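Local structure of aftrax (Archaeoglobus fulgidus, 3ZC0) at residues Met81-Glu86 and Ala110-Gly114; His33-Ser37 and Glu52-Ala56; Val119-Arg123 and Val144-Ile148; Ser37-His42 and Glu86-Lys91. The protein binds duplex RNA and magnesium as an eight-subunit archaeal C3PO of the translin/TRAX family, and cleaves the RNA. The protein carries 1 engineered substitution. All coordinates share one frame. Residue numbers count along the deposited sequence, not the author numbering.

Contact 1: Met81-Glu86 and Ala110-Gly114; sequences MQELVE and AFLNG. With MG (magnesium ion), chain U.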
loop_
_atom_site.group_PDB
_atom_site.type_symbol
_atom_site.label_atom_id
_atom_site.label_comp_id
_atom_site.label_asym_id
_atom_site.label_seq_id
_atom_site.Cartn_x
_atom_site.Cartn_y
_atom_site.Cartn_z
ATOM N N MET E 81 16.636 -2.070 -20.491
ATOM C CA MET E 81 17.157 -3.264 -21.169
ATOM C C MET E 81 16.070 -4.327 -21.355
ATOM O O MET E 81 15.995 -4.974 -22.400
ATOM C CB MET E 81 18.444 -3.796 -20.525
ATOM C CG MET E 81 19.635 -2.931 -20.899
ATOM S SD MET E 81 21.253 -3.389 -20.275
ATOM C CE MET E 81 20.862 -4.184 -18.732
ATOM N N GLN E 82 15.192 -4.445 -20.366
ATOM C CA GLN E 82 13.985 -5.245 -20.514
ATOM C C GLN E 82 13.099 -4.815 -21.715
ATOM O O GLN E 82 12.643 -5.672 -22.491
ATOM C CB GLN E 82 13.191 -5.210 -19.216
ATOM C CG GLN E 82 11.926 -6.020 -19.248
ATOM C CD GLN E 82 11.144 -5.889 -17.962
ATOM O OE1 GLN E 82 9.909 -5.846 -17.973
ATOM N NE2 GLN E 82 11.862 -5.823 -16.838
ATOM N N GLU E 83 12.852 -3.507 -21.875
ATOM C CA GLU E 83 12.054 -3.025 -23.028
ATOM C C GLU E 83 12.737 -3.268 -24.384
ATOM O O GLU E 83 12.074 -3.503 -25.407
ATOM C CB GLU E 83 11.709 -1.536 -22.904
ATOM C CG GLU E 83 10.912 -1.163 -21.668
ATOM C CD GLU E 83 9.403 -1.154 -21.899
ATOM O OE1 GLU E 83 8.913 -1.796 -22.866
ATOM O OE2 GLU E 83 8.706 -0.491 -21.096
ATOM N N LEU E 84 14.064 -3.195 -24.387
ATOM C CA LEU E 84 14.816 -3.441 -25.604
ATOM C C LEU E 84 14.712 -4.910 -25.984
ATOM O O LEU E 84 14.436 -5.242 -27.148
ATOM C CB LEU E 84 16.269 -3.054 -25.404
ATOM C CG LEU E 84 17.141 -3.067 -26.647
ATOM C CD1 LEU E 84 16.365 -2.568 -27.867
ATOM C CD2 LEU E 84 18.324 -2.172 -26.361
ATOM N N VAL E 85 14.920 -5.792 -25.009
ATOM C CA VAL E 85 14.706 -7.212 -25.261
ATOM C C VAL E 85 13.280 -7.463 -25.760
ATOM O O VAL E 85 13.101 -8.160 -26.758
ATOM C CB VAL E 85 15.017 -8.105 -24.044
ATOM C CG1 VAL E 85 14.730 -9.553 -24.377
ATOM C CG2 VAL E 85 16.465 -7.954 -23.617
ATOM N N GLU E 86 12.276 -6.880 -25.098
ATOM C CA GLU E 86 10.884 -7.083 -25.506
ATOM C C GLU E 86 10.696 -6.748 -26.989
ATOM O O GLU E 86 10.208 -7.581 -27.773
ATOM C CB GLU E 86 9.923 -6.248 -24.637
ATOM C CG GLU E 86 8.403 -6.393 -24.960
ATOM C CD GLU E 86 7.535 -5.379 -24.216
ATOM O OE1 GLU E 86 8.092 -4.542 -23.482
ATOM O OE2 GLU E 86 6.293 -5.404 -24.356
ATOM N N ALA E 110 16.820 -9.111 -17.374
ATOM C CA ALA E 110 16.227 -8.247 -18.398
ATOM C C ALA E 110 15.871 -9.024 -19.659
ATOM O O ALA E 110 14.955 -8.662 -20.401
ATOM C CB ALA E 110 17.155 -7.107 -18.748
ATOM N N PHE E 111 16.623 -10.084 -19.902
ATOM C CA PHE E 111 16.446 -10.933 -21.065
ATOM C C PHE E 111 15.163 -11.697 -20.834
ATOM O O PHE E 111 14.201 -11.591 -21.611
ATOM C CB PHE E 111 17.633 -11.898 -21.116
ATOM C CG PHE E 111 17.687 -12.757 -22.342
ATOM C CD1 PHE E 111 18.143 -12.234 -23.543
ATOM C CD2 PHE E 111 17.327 -14.097 -22.284
ATOM C CE1 PHE E 111 18.212 -13.013 -24.673
ATOM C CE2 PHE E 111 17.383 -14.884 -23.411
ATOM C CZ PHE E 111 17.825 -14.340 -24.612
ATOM N N LEU E 112 15.153 -12.450 -19.733
ATOM C CA LEU E 112 14.007 -13.282 -19.354
ATOM C C LEU E 112 12.694 -12.482 -19.271
ATOM O O LEU E 112 11.658 -12.882 -19.847
ATOM C CB LEU E 112 14.294 -13.996 -18.025
ATOM C CG LEU E 112 14.983 -15.364 -18.068
ATOM C CD1 LEU E 112 15.935 -15.489 -19.241
ATOM C CD2 LEU E 112 15.711 -15.605 -16.764
ATOM N N ASN E 113 12.756 -11.351 -18.564
ATOM C CA ASN E 113 11.622 -10.444 -18.415
ATOM C C ASN E 113 11.180 -9.858 -19.752
ATOM O O ASN E 113 9.989 -9.712 -20.001
ATOM C CB ASN E 113 11.959 -9.292 -17.463
ATOM C CG ASN E 113 11.738 -9.639 -16.006
ATOM O OD1 ASN E 113 11.124 -10.655 -15.676
ATOM N ND2 ASN E 113 12.225 -8.775 -15.121
ATOM N N GLY E 114 12.144 -9.495 -20.596
ATOM C CA GLY E 114 11.834 -8.971 -21.912
ATOM C C GLY E 114 11.034 -9.953 -22.745
ATOM O O GLY E 114 10.047 -9.570 -23.389
HETATM MG MG MG U . 4.638 -4.125 -23.784
HETATM O O HOH W 1 3.820 -5.983 -23.446
#

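Contact 2: His33-Ser37 and Glu52-Ala56; sequences HSTKS and ELKKA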
loop_
_atom_site.group_PDB
_atom_site.type_symbol
_atom_site.label_atom_id
_atom_site.label_comp_id
_atom_site.label_asym_id
_atom_site.label_seq_id
_atom_site.Cartn_x
_atom_site.Cartn_y
_atom_site.Cartn_z
ATOM N N HIS E 33 12.251 4.915 -27.559
ATOM C CA HIS E 33 12.366 4.345 -28.898
ATOM C C HIS E 33 11.930 2.872 -28.981
ATOM O O HIS E 33 11.270 2.488 -29.955
ATOM C CB HIS E 33 13.762 4.540 -29.486
ATOM C CG HIS E 33 14.081 5.969 -29.825
ATOM N ND1 HIS E 33 13.235 6.768 -30.564
ATOM C CD2 HIS E 33 15.157 6.740 -29.528
ATOM C CE1 HIS E 33 13.773 7.968 -30.708
ATOM N NE2 HIS E 33 14.940 7.977 -30.087
ATOM N N SER E 34 12.268 2.046 -27.984
ATOM C CA SER E 34 11.823 0.648 -28.032
ATOM C C SER E 34 10.295 0.527 -28.034
ATOM O O SER E 34 9.692 -0.199 -28.862
ATOM C CB SER E 34 12.379 -0.142 -26.863
ATOM O OG SER E 34 13.783 -0.087 -26.854
ATOM N N THR E 35 9.673 1.243 -27.099
ATOM C CA THR E 35 8.220 1.225 -26.996
ATOM C C THR E 35 7.616 1.677 -28.320
ATOM O O THR E 35 6.724 1.013 -28.870
ATOM C CB THR E 35 7.708 2.131 -25.854
ATOM O OG1 THR E 35 8.039 1.546 -24.595
ATOM C CG2 THR E 35 6.193 2.301 -25.928
ATOM N N LYS E 36 8.133 2.794 -28.833
ATOM C CA LYS E 36 7.646 3.362 -30.079
ATOM C C LYS E 36 7.680 2.289 -31.156
ATOM O O LYS E 36 6.704 2.100 -31.886
ATOM C CB LYS E 36 8.492 4.566 -30.504
ATOM C CG LYS E 36 7.707 5.855 -30.786
ATOM C CD LYS E 36 7.758 6.809 -29.595
ATOM C CE LYS E 36 7.829 8.273 -30.016
ATOM N NZ LYS E 36 6.543 8.825 -30.539
ATOM N N SER E 37 8.793 1.565 -31.229
ATOM C CA SER E 37 8.948 0.556 -32.263
ATOM C C SER E 37 7.824 -0.486 -32.161
ATOM O O SER E 37 7.186 -0.845 -33.174
ATOM C CB SER E 37 10.338 -0.080 -32.199
ATOM O OG SER E 37 10.333 -1.209 -31.359
ATOM N N GLU E 52 12.857 3.122 -35.556
ATOM C CA GLU E 52 12.878 3.326 -34.111
ATOM C C GLU E 52 13.728 2.289 -33.363
ATOM O O GLU E 52 14.513 2.646 -32.456
ATOM C CB GLU E 52 11.457 3.387 -33.552
ATOM C CG GLU E 52 10.703 4.684 -33.869
ATOM C CD GLU E 52 11.245 5.881 -33.093
ATOM O OE1 GLU E 52 12.175 5.689 -32.278
ATOM O OE2 GLU E 52 10.743 7.012 -33.286
ATOM N N LEU E 53 13.592 1.019 -33.750
ATOM C CA LEU E 53 14.415 -0.046 -33.154
ATOM C C LEU E 53 15.903 0.204 -33.394
ATOM O O LEU E 53 16.747 -0.066 -32.521
ATOM C CB LEU E 53 14.046 -1.416 -33.731
ATOM C CG LEU E 53 14.004 -2.604 -32.762
ATOM C CD1 LEU E 53 14.121 -3.901 -33.529
ATOM C CD2 LEU E 53 15.044 -2.520 -31.656
ATOM N N LYS E 54 16.221 0.691 -34.594
ATOM C CA LYS E 54 17.591 1.066 -34.895
ATOM C C LYS E 54 18.058 2.113 -33.878
ATOM O O LYS E 54 19.083 1.904 -33.208
ATOM C CB LYS E 54 17.727 1.533 -36.354
ATOM C CG LYS E 54 18.815 2.572 -36.656
ATOM C CD LYS E 54 18.637 3.157 -38.068
ATOM C CE LYS E 54 19.483 4.410 -38.284
ATOM N NZ LYS E 54 20.899 4.100 -38.620
ATOM N N LYS E 55 17.287 3.197 -33.721
ATOM C CA LYS E 55 17.689 4.284 -32.807
ATOM C C LYS E 55 17.955 3.755 -31.396
ATOM O O LYS E 55 18.958 4.111 -30.763
ATOM C CB LYS E 55 16.668 5.428 -32.774
ATOM C CG LYS E 55 16.381 6.115 -34.126
ATOM C CD LYS E 55 15.618 7.449 -33.921
ATOM C CE LYS E 55 15.328 8.203 -35.230
ATOM N NZ LYS E 55 14.192 7.616 -36.021
ATOM N N ALA E 56 17.066 2.876 -30.935
ATOM C CA ALA E 56 17.220 2.200 -29.643
ATOM C C ALA E 56 18.536 1.431 -29.506
ATOM O O ALA E 56 19.326 1.674 -28.578
ATOM C CB ALA E 56 16.063 1.259 -29.416
#

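Contact 3: Val119-Arg123 and Val144-Ile148; sequences VGELR and VMEKI. With MG (magnesium ion), chain U.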
loop_
_atom_site.group_PDB
_atom_site.type_symbol
_atom_site.label_atom_id
_atom_site.label_comp_id
_atom_site.label_asym_id
_atom_site.label_seq_id
_atom_site.Cartn_x
_atom_site.Cartn_y
_atom_site.Cartn_z
ATOM N N VAL E 119 5.439 -11.811 -24.849
ATOM C CA VAL E 119 4.203 -12.617 -24.924
ATOM C C VAL E 119 2.884 -11.831 -25.138
ATOM O O VAL E 119 2.052 -12.208 -25.975
ATOM C CB VAL E 119 4.034 -13.539 -23.719
ATOM C CG1 VAL E 119 2.799 -14.438 -23.913
ATOM C CG2 VAL E 119 5.276 -14.385 -23.559
ATOM N N GLY E 120 2.705 -10.740 -24.394
ATOM C CA GLY E 120 1.509 -9.914 -24.510
ATOM C C GLY E 120 1.397 -9.179 -25.825
ATOM O O GLY E 120 0.280 -9.020 -26.355
ATOM N N GLU E 121 2.541 -8.729 -26.355
ATOM C CA GLU E 121 2.529 -8.030 -27.637
ATOM C C GLU E 121 2.144 -9.052 -28.696
ATOM O O GLU E 121 1.388 -8.762 -29.638
ATOM C CB GLU E 121 3.888 -7.405 -27.957
ATOM C CG GLU E 121 4.432 -6.481 -26.886
ATOM C CD GLU E 121 3.559 -5.258 -26.639
ATOM O OE1 GLU E 121 2.642 -4.997 -27.453
ATOM O OE2 GLU E 121 3.784 -4.560 -25.618
ATOM N N LEU E 122 2.658 -10.266 -28.519
ATOM C CA LEU E 122 2.281 -11.355 -29.389
ATOM C C LEU E 122 0.769 -11.565 -29.326
ATOM O O LEU E 122 0.123 -11.734 -30.363
ATOM C CB LEU E 122 3.053 -12.628 -29.040
ATOM C CG LEU E 122 4.509 -12.582 -29.516
ATOM C CD1 LEU E 122 5.278 -13.812 -29.094
ATOM C CD2 LEU E 122 4.547 -12.429 -31.023
ATOM N N ARG E 123 0.197 -11.533 -28.125
ATOM C CA ARG E 123 -1.257 -11.641 -28.020
ATOM C C ARG E 123 -1.955 -10.590 -28.885
ATOM O O ARG E 123 -2.768 -10.960 -29.747
ATOM C CB ARG E 123 -1.773 -11.580 -26.581
ATOM C CG ARG E 123 -3.244 -11.200 -26.532
ATOM C CD ARG E 123 -3.929 -11.560 -25.235
ATOM N NE ARG E 123 -5.303 -11.045 -25.173
ATOM C CZ ARG E 123 -6.341 -11.537 -25.859
ATOM N NH1 ARG E 123 -6.181 -12.552 -26.700
ATOM N NH2 ARG E 123 -7.551 -11.007 -25.713
ATOM N N VAL E 144 4.642 -19.812 -30.740
ATOM C CA VAL E 144 5.752 -19.091 -30.088
ATOM C C VAL E 144 5.419 -18.679 -28.644
ATOM O O VAL E 144 6.202 -18.959 -27.737
ATOM C CB VAL E 144 6.372 -17.905 -30.945
ATOM C CG1 VAL E 144 5.410 -17.402 -31.965
ATOM C CG2 VAL E 144 6.876 -16.761 -30.060
ATOM N N MET E 145 4.251 -18.062 -28.440
ATOM C CA MET E 145 3.773 -17.680 -27.105
ATOM C C MET E 145 3.921 -18.823 -26.128
ATOM O O MET E 145 4.597 -18.703 -25.092
ATOM C CB MET E 145 2.308 -17.231 -27.159
ATOM C CG MET E 145 2.138 -15.845 -27.788
ATOM S SD MET E 145 0.440 -15.316 -28.093
ATOM C CE MET E 145 -0.250 -15.559 -26.443
ATOM N N GLU E 146 3.301 -19.939 -26.479
ATOM C CA GLU E 146 3.418 -21.156 -25.698
ATOM C C GLU E 146 4.883 -21.567 -25.468
ATOM O O GLU E 146 5.235 -22.004 -24.370
ATOM C CB GLU E 146 2.649 -22.287 -26.381
ATOM C CG GLU E 146 1.144 -22.271 -26.178
ATOM C CD GLU E 146 0.715 -22.840 -24.830
ATOM O OE1 GLU E 146 1.575 -22.978 -23.924
ATOM O OE2 GLU E 146 -0.487 -23.159 -24.679
ATOM N N LYS E 147 5.732 -21.420 -26.492
ATOM C CA LYS E 147 7.135 -21.823 -26.387
ATOM C C LYS E 147 7.827 -21.011 -25.313
ATOM O O LYS E 147 8.377 -21.567 -24.367
ATOM C CB LYS E 147 7.871 -21.653 -27.714
ATOM N N ILE E 148 7.786 -19.692 -25.467
ATOM C CA ILE E 148 8.336 -18.763 -24.497
ATOM C C ILE E 148 7.846 -19.089 -23.100
ATOM O O ILE E 148 8.643 -19.156 -22.168
ATOM C CB ILE E 148 7.944 -17.322 -24.815
ATOM C CG1 ILE E 148 8.475 -16.901 -26.184
ATOM C CG2 ILE E 148 8.496 -16.383 -23.774
ATOM C CD1 ILE E 148 7.927 -15.547 -26.670
HETATM MG MG MG U . 4.638 -4.125 -23.784
HETATM O O HOH W 1 3.820 -5.983 -23.446
#

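Contact 4: Ser37-His42 and Glu86-Lys91; sequences SIALIH and EAIAFK. With MG (magnesium ion), chain U.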
loop_
_atom_site.group_PDB
_atom_site.type_symbol
_atom_site.label_atom_id
_atom_site.label_comp_id
_atom_site.label_asym_id
_atom_site.label_seq_id
_atom_site.Cartn_x
_atom_site.Cartn_y
_atom_site.Cartn_z
ATOM N N SER E 37 8.793 1.565 -31.229
ATOM C CA SER E 37 8.948 0.556 -32.263
ATOM C C SER E 37 7.824 -0.486 -32.161
ATOM O O SER E 37 7.186 -0.845 -33.174
ATOM C CB SER E 37 10.338 -0.080 -32.199
ATOM O OG SER E 37 10.333 -1.209 -31.359
ATOM N N ILE E 38 7.546 -0.945 -30.944
ATOM C CA ILE E 38 6.486 -1.957 -30.800
ATOM C C ILE E 38 5.098 -1.417 -31.206
ATOM O O ILE E 38 4.332 -2.068 -31.966
ATOM C CB ILE E 38 6.434 -2.560 -29.381
ATOM C CG1 ILE E 38 7.775 -3.191 -29.014
ATOM C CG2 ILE E 38 5.364 -3.620 -29.305
ATOM C CD1 ILE E 38 7.812 -3.728 -27.614
ATOM N N ALA E 39 4.800 -0.217 -30.710
ATOM C CA ALA E 39 3.567 0.477 -31.056
ATOM C C ALA E 39 3.407 0.553 -32.558
ATOM O O ALA E 39 2.332 0.289 -33.093
ATOM C CB ALA E 39 3.571 1.888 -30.482
ATOM N N LEU E 40 4.498 0.923 -33.220
ATOM C CA LEU E 40 4.505 1.158 -34.654
ATOM C C LEU E 40 4.158 -0.110 -35.405
ATOM O O LEU E 40 3.365 -0.082 -36.351
ATOM C CB LEU E 40 5.860 1.705 -35.104
ATOM C CG LEU E 40 5.990 3.196 -34.843
ATOM C CD1 LEU E 40 7.432 3.626 -34.982
ATOM C CD2 LEU E 40 5.093 3.964 -35.800
ATOM N N ILE E 41 4.745 -1.226 -34.982
ATOM C CA ILE E 41 4.408 -2.490 -35.619
ATOM C C ILE E 41 2.916 -2.747 -35.509
ATOM O O ILE E 41 2.260 -3.114 -36.482
ATOM C CB ILE E 41 5.113 -3.657 -34.967
ATOM C CG1 ILE E 41 6.627 -3.536 -35.171
ATOM C CG2 ILE E 41 4.545 -4.949 -35.529
ATOM C CD1 ILE E 41 7.417 -4.678 -34.562
ATOM N N HIS E 42 2.371 -2.538 -34.321
ATOM C CA HIS E 42 0.922 -2.694 -34.177
ATOM C C HIS E 42 0.097 -1.732 -35.064
ATOM O O HIS E 42 -0.997 -2.068 -35.517
ATOM C CB HIS E 42 0.504 -2.580 -32.711
ATOM C CG HIS E 42 0.834 -3.790 -31.894
ATOM N ND1 HIS E 42 0.409 -5.059 -32.234
ATOM C CD2 HIS E 42 1.537 -3.923 -30.747
ATOM C CE1 HIS E 42 0.850 -5.921 -31.336
ATOM N NE2 HIS E 42 1.532 -5.258 -30.418
ATOM N N GLU E 86 12.276 -6.880 -25.098
ATOM C CA GLU E 86 10.884 -7.083 -25.506
ATOM C C GLU E 86 10.696 -6.748 -26.989
ATOM O O GLU E 86 10.208 -7.581 -27.773
ATOM C CB GLU E 86 9.923 -6.248 -24.637
ATOM C CG GLU E 86 8.403 -6.393 -24.960
ATOM C CD GLU E 86 7.535 -5.379 -24.216
ATOM O OE1 GLU E 86 8.092 -4.542 -23.482
ATOM O OE2 GLU E 86 6.293 -5.404 -24.356
ATOM N N ALA E 87 11.107 -5.538 -27.366
ATOM C CA ALA E 87 10.996 -5.063 -28.754
ATOM C C ALA E 87 11.698 -5.971 -29.762
ATOM O O ALA E 87 11.154 -6.248 -30.846
ATOM C CB ALA E 87 11.543 -3.638 -28.871
ATOM N N ILE E 88 12.900 -6.430 -29.401
ATOM C CA ILE E 88 13.642 -7.323 -30.283
ATOM C C ILE E 88 12.962 -8.681 -30.431
ATOM O O ILE E 88 12.690 -9.126 -31.542
ATOM C CB ILE E 88 15.074 -7.557 -29.822
ATOM C CG1 ILE E 88 15.914 -6.289 -29.995
ATOM C CG2 ILE E 88 15.670 -8.700 -30.629
ATOM C CD1 ILE E 88 17.108 -6.230 -29.072
ATOM N N ALA E 89 12.694 -9.339 -29.310
ATOM C CA ALA E 89 11.980 -10.613 -29.328
ATOM C C ALA E 89 10.702 -10.528 -30.163
ATOM O O ALA E 89 10.453 -11.384 -31.013
ATOM C CB ALA E 89 11.667 -11.066 -27.918
ATOM N N PHE E 90 9.921 -9.475 -29.939
ATOM C CA PHE E 90 8.692 -9.272 -30.678
ATOM C C PHE E 90 8.947 -9.197 -32.191
ATOM O O PHE E 90 8.390 -10.016 -32.964
ATOM C CB PHE E 90 7.970 -8.028 -30.168
ATOM C CG PHE E 90 6.687 -7.723 -30.899
ATOM C CD1 PHE E 90 5.688 -8.672 -30.981
ATOM C CD2 PHE E 90 6.483 -6.487 -31.491
ATOM C CE1 PHE E 90 4.507 -8.402 -31.652
ATOM C CE2 PHE E 90 5.305 -6.205 -32.149
ATOM C CZ PHE E 90 4.312 -7.164 -32.236
ATOM N N LYS E 91 9.802 -8.251 -32.607
ATOM C CA LYS E 91 10.129 -8.103 -34.038
ATOM C C LYS E 91 10.552 -9.429 -34.639
ATOM O O LYS E 91 10.069 -9.809 -35.701
ATOM C CB LYS E 91 11.229 -7.062 -34.282
ATOM C CG LYS E 91 11.137 -6.322 -35.629
ATOM C CD LYS E 91 11.550 -7.181 -36.834
ATOM C CE LYS E 91 11.744 -6.359 -38.135
ATOM N NZ LYS E 91 10.523 -5.648 -38.668
HETATM MG MG MG U . 4.638 -4.125 -23.784
HETATM O O HOH W 1 3.820 -5.983 -23.446
#

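Contact 1: Met81-Glu86 and Ala110-Gly114
Close backbone contact marks this crossing of two helices, whose short axes come within 7.5 Å at -50°. Gly114 makes the approach possible: its CA lies 3.4 Å from Gln82 O, and a CB there would collide with Val85 CB and Gln82 O. Two CA-H...O contacts run in the same sense, from CA groups of 81-86 to carbonyls of 110-114: Gln82 CA to Ala110 O (3.6 Å) and Glu86 CA to Gly114 O (3.4 Å). Apolar packing fills the rest. Val85 points at the partner helix and sets CG1 3.8 Å from Gly114 CA and 4.4 Å from Phe111 CD1, while Met81 CB and Ala110 CB meet at 4.0 Å. Coordination is the third element: Glu86 turns its carboxylate away from the crossing, and its OE2 binds magnesium at 2.2 Å, with a water at 2.1 Å from the ion. Glu121 and an RNA phosphate also bind this metal. Such tight, glycine-mediated helix crossing, stitched by CA-H...O contacts, here lies beside the magnesium site of the all-helical translin fold.

Contact 2: His33-Ser37 and Glu52-Ala56
His33 takes the m rotamer (chi1 -69°), which lays its imidazole across the antiparallel segment 52-56. One ring face is covered by Lys55, whose CB stands 4.0 Å from the His33 ring centroid, 15° off the normal, a CH-pi contact; Lys55 CD is also 3.7 Å from His33 CE1. The terminal amine of Lys55 then leads away from the partner. At the ring edge sits Glu52, folded back by chi1 and chi2 both near m, so that its carboxylate carbon CD also lies 4.0 Å from Lys36 CB. Lys36 leaves with its amine directed outward, to a salt bridge with Glu17 of a fourth subunit. Ser37 adopts p (chi1 90°), which returns its OG to Ser34 O at 2.8 Å as a hydrogen bond and leaves its CB against Glu52 CB (3.9 Å) and Leu53 N (3.8 Å). Ser34 OG, bonded to Met30 O, touches Ala56 CB at 3.7 Å. Small Ser37 and Ala56, both pointing at the other helix, are consistent with the close axes, 7.9 Å at 159°. The pair forms an antiparallel helical hairpin, helix 6-42 turning back into helix 46-64, within a region predicted to be coiled coil.

Contact 3: Val119-Arg123 and Val144-Ile148
The two helical segments run nearly antiparallel, at 165°, with axes 9.9 Å apart, and their closest CA atoms, those of Val119 and Met145, are 5.5 Å apart. No hydrogen bond crosses this gap; apolar side chains fill it. Leu122 points at the partner helix and meets three residues: its CD1 reaches Val144 CG2 at 3.5 Å and Ile148 CD1 at 4.0 Å, and its CB lies 3.6 Å from Met145 CG. Val119 adds CG2 to Ile148 CG2 at 3.8 Å and CG1 to Met145 CE at 4.1 Å. Met145, whose CB points sideways, bends toward the partner so that its SD lies 3.8 Å from Arg123 N. Glu121 faces elsewhere, binding magnesium through OE2 at 2.1 Å, with Glu86 and an RNA phosphate as further ligands. Arg123 leads off to a salt bridge with Asp183. Helix 166-187 lines this hairpin through Ala173 and Ile177, while Phe90 and Ala93 of helix 73-94 pack on Leu122.

Contact 4: Ser37-His42 and Glu86-Lys91
Phe90 projects its ring from helix 73-94 against three side chains of segment 37-42: Ile38 CG2 lies 3.8 Å from Phe90 CD2, Ile41 CD1 3.6 Å from Phe90 CE2, and His42 CE1 3.8 Å from Phe90 CZ. The imidazole and phenyl centroids of His42 and Phe90 are 5.2 Å apart with planes at 34°, an oblique pair. One turn back, Ile38 also packs on Ala87, its CD1 3.6 Å from Ala87 CA and its CG1 3.8 Å from Ala87 CB. Small Ala87 accommodates this isoleucine and also Ser37, whose OG is 3.7 Å from Ala87 CB while hydrogen-bonded to Ser34 O. The axes stay 10.1 Å apart at 30°, so these two helices of the all-helical translin fold run roughly parallel, and the chain between them passes through helix 46-64. That helix covers the flank of Ile41 through Ala49. At the other edge the apolar contact borders the metal site, because Ile38 CD1 also touches Glu86 CD at 3.8 Å. Glu86 OE2 binds magnesium at 2.2 Å. His42 NE2 is probably hydrogen-bonded to Glu121 OE1, which would tie the last residue of segment 37-42 to the second carboxylate on the ion.

In the fold
Along the chain, contact 2 closes before contact 1 opens, and contact 1 before contact 3, while contact 4 crosses both 1 and 2, sharing Glu86 with the former and Ser37 with the latter. Contacts 2 and 4 are closest, with centres 8 Å apart, and share helix 6-42; contacts 2 and 3 are 20 Å apart without touching. Helix 73-94 serves contacts 1 and 4, and helix 108-132 serves contacts 1 and 3. The magnesium ion joins contacts 1, 3 and 4: its two carboxylate ligands come from successive helices, with Glu86 OE2 2.9 Å from Glu121 OE2. The all-helical packing thereby places two carboxylates around one ion facing the RNA.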